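Local atomic coordinates of diffuse adherence adhesin (Escherichia coli, PDB entry 4MEE), a protein that mediates attachment of the bacterium to many mammalian cells, autoaggregation and biofilm formation, its C-terminal transport unit forming a beta barrel in the outer membrane. Residues F336-M347 with N368-S379. Residues are numbered along the deposited sequence; the frame is centred on the assembly and turned at random.
Sequences FWLQPHLQAVWM and NNIQTKAGIRAS
Trp-337 and Ser-379 pair through two backbone hydrogen bonds near one end of two adjacent antiparallel transmembrane strands of the autotransporter beta barrel. Alternate residues face the barrel's outer surface and its lumen. On the outside, Leu-338 lays CD2 against Ile-376 CD1 at 3.7 Å, and the Pro-340 ring meets the same methyl through CD. Inside, Gln-339 runs alongside Arg-377, whose guanidinium forms a salt bridge with Glu-399. His-341 has CG wedged between its backbone N and carbonyl carbon (chi1 58°), which turns the imidazole back over Gly-375: the carbonyl O of Gly-375 sits 3.6 Å above the ring plane, over its centre. With no side chain at Gly-375, the ring can lie against the neighbouring strand, while His-341 NE2 bonds Asn-401. Leu-342 CD1 reaches the Ala-374 methyl on the outer surface. Gln-343 and Lys-373 extend side by side into the lumen, OE1 of Gln-343 lying 3.6 Å from CD of Lys-373; Lys-373 NZ forms salt bridges with Asp-167 and Glu-428. Outside, Trp-346 NE1 donates to Asn-368 OD1 at 3.2 Å, the oxygen near the indole plane. Met-347 stretches past Asn-369, its SD accepting a weak hydrogen bond from Asn-369 ND2 (3.3 Å), an amide also held by Asn-405 and His-407. Met-347 CE lies 3.5 Å from Gln-371 NE2, which is itself hydrogen-bonded to Asn-405 OD1.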
# COMPACT_ATOMS: atom_id res chain seq x y z
N PHE A 336 -2.65 -5.42 26.81
CA PHE A 336 -1.92 -4.36 26.14
C PHE A 336 -0.66 -4.93 25.52
O PHE A 336 0.12 -5.60 26.18
CB PHE A 336 -1.59 -3.22 27.10
CG PHE A 336 -0.63 -2.23 26.53
CD1 PHE A 336 -1.05 -1.25 25.64
CD2 PHE A 336 0.71 -2.28 26.87
CE1 PHE A 336 -0.16 -0.33 25.12
CE2 PHE A 336 1.62 -1.37 26.36
CZ PHE A 336 1.18 -0.39 25.47
N TRP A 337 -0.48 -4.63 24.24
CA TRP A 337 0.54 -5.28 23.42
C TRP A 337 1.46 -4.28 22.73
O TRP A 337 1.01 -3.22 22.28
CB TRP A 337 -0.12 -6.16 22.36
CG TRP A 337 -0.80 -7.38 22.90
CD1 TRP A 337 -2.00 -7.44 23.57
CD2 TRP A 337 -0.34 -8.74 22.81
NE1 TRP A 337 -2.30 -8.74 23.90
CE2 TRP A 337 -1.30 -9.55 23.44
CE3 TRP A 337 0.80 -9.34 22.25
CZ2 TRP A 337 -1.15 -10.94 23.54
CZ3 TRP A 337 0.94 -10.72 22.34
CH2 TRP A 337 -0.03 -11.50 22.98
N LEU A 338 2.74 -4.62 22.66
CA LEU A 338 3.72 -3.85 21.89
C LEU A 338 4.34 -4.69 20.79
O LEU A 338 4.66 -5.87 21.00
CB LEU A 338 4.81 -3.27 22.80
CG LEU A 338 4.56 -1.93 23.49
CD1 LEU A 338 5.65 -1.65 24.52
CD2 LEU A 338 4.46 -0.78 22.50
N GLN A 339 4.52 -4.08 19.62
CA GLN A 339 5.03 -4.79 18.45
C GLN A 339 6.01 -3.95 17.62
O GLN A 339 5.59 -3.18 16.76
CB GLN A 339 3.87 -5.27 17.58
CG GLN A 339 4.29 -6.19 16.45
CD GLN A 339 3.25 -6.29 15.35
OE1 GLN A 339 2.73 -7.36 15.07
NE2 GLN A 339 2.96 -5.16 14.71
N PRO A 340 7.32 -4.11 17.88
CA PRO A 340 8.32 -3.57 16.96
C PRO A 340 8.40 -4.47 15.72
O PRO A 340 8.42 -5.69 15.86
CB PRO A 340 9.62 -3.62 17.76
CG PRO A 340 9.40 -4.71 18.76
CD PRO A 340 7.94 -4.69 19.09
N HIS A 341 8.44 -3.87 14.54
CA HIS A 341 8.41 -4.64 13.29
C HIS A 341 9.19 -3.99 12.14
O HIS A 341 9.45 -2.78 12.16
CB HIS A 341 6.97 -4.91 12.85
CG HIS A 341 6.15 -3.67 12.65
ND1 HIS A 341 5.21 -3.25 13.56
CD2 HIS A 341 6.14 -2.77 11.64
CE1 HIS A 341 4.65 -2.13 13.12
NE2 HIS A 341 5.20 -1.82 11.96
N LEU A 342 9.55 -4.81 11.16
CA LEU A 342 10.31 -4.37 9.99
C LEU A 342 9.75 -5.05 8.74
O LEU A 342 9.47 -6.25 8.76
CB LEU A 342 11.80 -4.71 10.17
CG LEU A 342 12.80 -4.50 9.03
CD1 LEU A 342 13.10 -3.02 8.81
CD2 LEU A 342 14.08 -5.26 9.32
N GLN A 343 9.58 -4.28 7.67
CA GLN A 343 9.00 -4.78 6.42
C GLN A 343 9.73 -4.22 5.20
O GLN A 343 10.09 -3.04 5.17
CB GLN A 343 7.51 -4.41 6.34
CG GLN A 343 6.76 -4.98 5.14
CD GLN A 343 5.39 -4.37 4.93
OE1 GLN A 343 5.03 -3.36 5.54
NE2 GLN A 343 4.59 -5.00 4.07
N ALA A 344 9.95 -5.07 4.20
CA ALA A 344 10.57 -4.67 2.93
C ALA A 344 9.74 -5.12 1.73
O ALA A 344 9.26 -6.26 1.69
CB ALA A 344 11.99 -5.21 2.83
N VAL A 345 9.56 -4.21 0.77
CA VAL A 345 8.77 -4.49 -0.44
C VAL A 345 9.58 -4.20 -1.70
O VAL A 345 10.21 -3.14 -1.82
CB VAL A 345 7.45 -3.67 -0.47
CG1 VAL A 345 6.62 -4.04 -1.69
CG2 VAL A 345 6.64 -3.86 0.80
N TRP A 346 9.57 -5.14 -2.64
CA TRP A 346 10.17 -4.94 -3.96
C TRP A 346 9.09 -4.57 -4.98
O TRP A 346 8.21 -5.37 -5.29
CB TRP A 346 10.95 -6.19 -4.42
CG TRP A 346 11.24 -6.23 -5.90
CD1 TRP A 346 11.92 -5.30 -6.63
CD2 TRP A 346 10.88 -7.28 -6.82
NE1 TRP A 346 11.99 -5.68 -7.95
CE2 TRP A 346 11.37 -6.89 -8.09
CE3 TRP A 346 10.20 -8.49 -6.69
CZ2 TRP A 346 11.19 -7.69 -9.23
CZ3 TRP A 346 10.02 -9.28 -7.82
CH2 TRP A 346 10.52 -8.87 -9.07
N MET A 347 9.19 -3.35 -5.50
CA MET A 347 8.24 -2.84 -6.49
C MET A 347 8.81 -3.02 -7.89
O MET A 347 9.72 -2.29 -8.30
CB MET A 347 7.91 -1.37 -6.20
CG MET A 347 7.24 -1.12 -4.86
SD MET A 347 6.96 0.62 -4.50
CE MET A 347 6.23 0.53 -2.87
N ASN A 368 12.14 -0.98 -9.94
CA ASN A 368 12.73 -1.83 -8.90
C ASN A 368 13.01 -1.18 -7.54
O ASN A 368 13.91 -1.63 -6.82
CB ASN A 368 13.99 -2.53 -9.41
CG ASN A 368 13.69 -3.50 -10.53
OD1 ASN A 368 12.59 -4.06 -10.60
ND2 ASN A 368 14.66 -3.71 -11.41
N ASN A 369 12.25 -0.14 -7.20
CA ASN A 369 12.32 0.50 -5.89
C ASN A 369 12.12 -0.50 -4.74
O ASN A 369 11.30 -1.40 -4.85
CB ASN A 369 11.28 1.62 -5.80
CG ASN A 369 11.12 2.17 -4.39
OD1 ASN A 369 12.05 2.74 -3.82
ND2 ASN A 369 9.92 2.01 -3.83
N ILE A 370 12.88 -0.32 -3.67
CA ILE A 370 12.68 -1.11 -2.45
C ILE A 370 12.18 -0.22 -1.32
O ILE A 370 12.91 0.63 -0.81
CB ILE A 370 13.95 -1.89 -2.04
CG1 ILE A 370 14.30 -2.95 -3.09
CG2 ILE A 370 13.76 -2.55 -0.68
CD1 ILE A 370 15.70 -3.52 -2.96
N GLN A 371 10.91 -0.40 -0.96
CA GLN A 371 10.31 0.32 0.15
C GLN A 371 10.53 -0.45 1.46
O GLN A 371 10.19 -1.62 1.57
CB GLN A 371 8.81 0.55 -0.09
CG GLN A 371 8.14 1.38 0.99
CD GLN A 371 6.77 1.90 0.58
OE1 GLN A 371 5.75 1.44 1.08
NE2 GLN A 371 6.75 2.87 -0.32
N THR A 372 11.12 0.23 2.44
CA THR A 372 11.36 -0.36 3.74
C THR A 372 10.55 0.36 4.81
O THR A 372 10.58 1.60 4.91
CB THR A 372 12.86 -0.35 4.11
OG1 THR A 372 13.65 -0.54 2.94
CG2 THR A 372 13.18 -1.46 5.11
N LYS A 373 9.82 -0.42 5.60
CA LYS A 373 9.04 0.10 6.71
C LYS A 373 9.59 -0.45 8.02
O LYS A 373 9.75 -1.66 8.18
CB LYS A 373 7.56 -0.26 6.56
CG LYS A 373 6.84 0.48 5.44
CD LYS A 373 5.34 0.24 5.49
CE LYS A 373 4.61 1.13 4.49
NZ LYS A 373 3.13 1.03 4.63
N ALA A 374 9.90 0.46 8.94
CA ALA A 374 10.34 0.09 10.28
C ALA A 374 9.49 0.84 11.29
O ALA A 374 9.31 2.05 11.18
CB ALA A 374 11.81 0.43 10.47
N GLY A 375 8.94 0.12 12.26
CA GLY A 375 8.04 0.76 13.21
C GLY A 375 7.62 -0.07 14.40
O GLY A 375 8.09 -1.18 14.60
N ILE A 376 6.71 0.51 15.18
CA ILE A 376 6.16 -0.16 16.34
C ILE A 376 4.66 0.04 16.40
O ILE A 376 4.17 1.15 16.19
CB ILE A 376 6.75 0.38 17.65
CG1 ILE A 376 6.16 -0.38 18.83
CG2 ILE A 376 6.47 1.86 17.80
CD1 ILE A 376 7.17 -0.68 19.92
N ARG A 377 3.93 -1.04 16.69
CA ARG A 377 2.49 -0.94 16.91
C ARG A 377 2.12 -1.21 18.36
O ARG A 377 2.60 -2.16 18.97
CB ARG A 377 1.71 -1.90 16.01
CG ARG A 377 0.21 -1.67 16.10
CD ARG A 377 -0.59 -2.81 15.51
NE ARG A 377 -0.71 -2.71 14.06
CZ ARG A 377 -1.79 -3.10 13.38
NH1 ARG A 377 -2.84 -3.59 14.01
NH2 ARG A 377 -1.81 -2.98 12.06
N ALA A 378 1.24 -0.37 18.88
CA ALA A 378 0.72 -0.53 20.23
C ALA A 378 -0.75 -0.91 20.13
O ALA A 378 -1.55 -0.16 19.58
CB ALA A 378 0.89 0.75 21.02
N SER A 379 -1.10 -2.07 20.68
CA SER A 379 -2.45 -2.58 20.55
C SER A 379 -3.06 -2.77 21.93
O SER A 379 -2.38 -3.23 22.85
CB SER A 379 -2.43 -3.92 19.82
OG SER A 379 -1.14 -4.19 19.30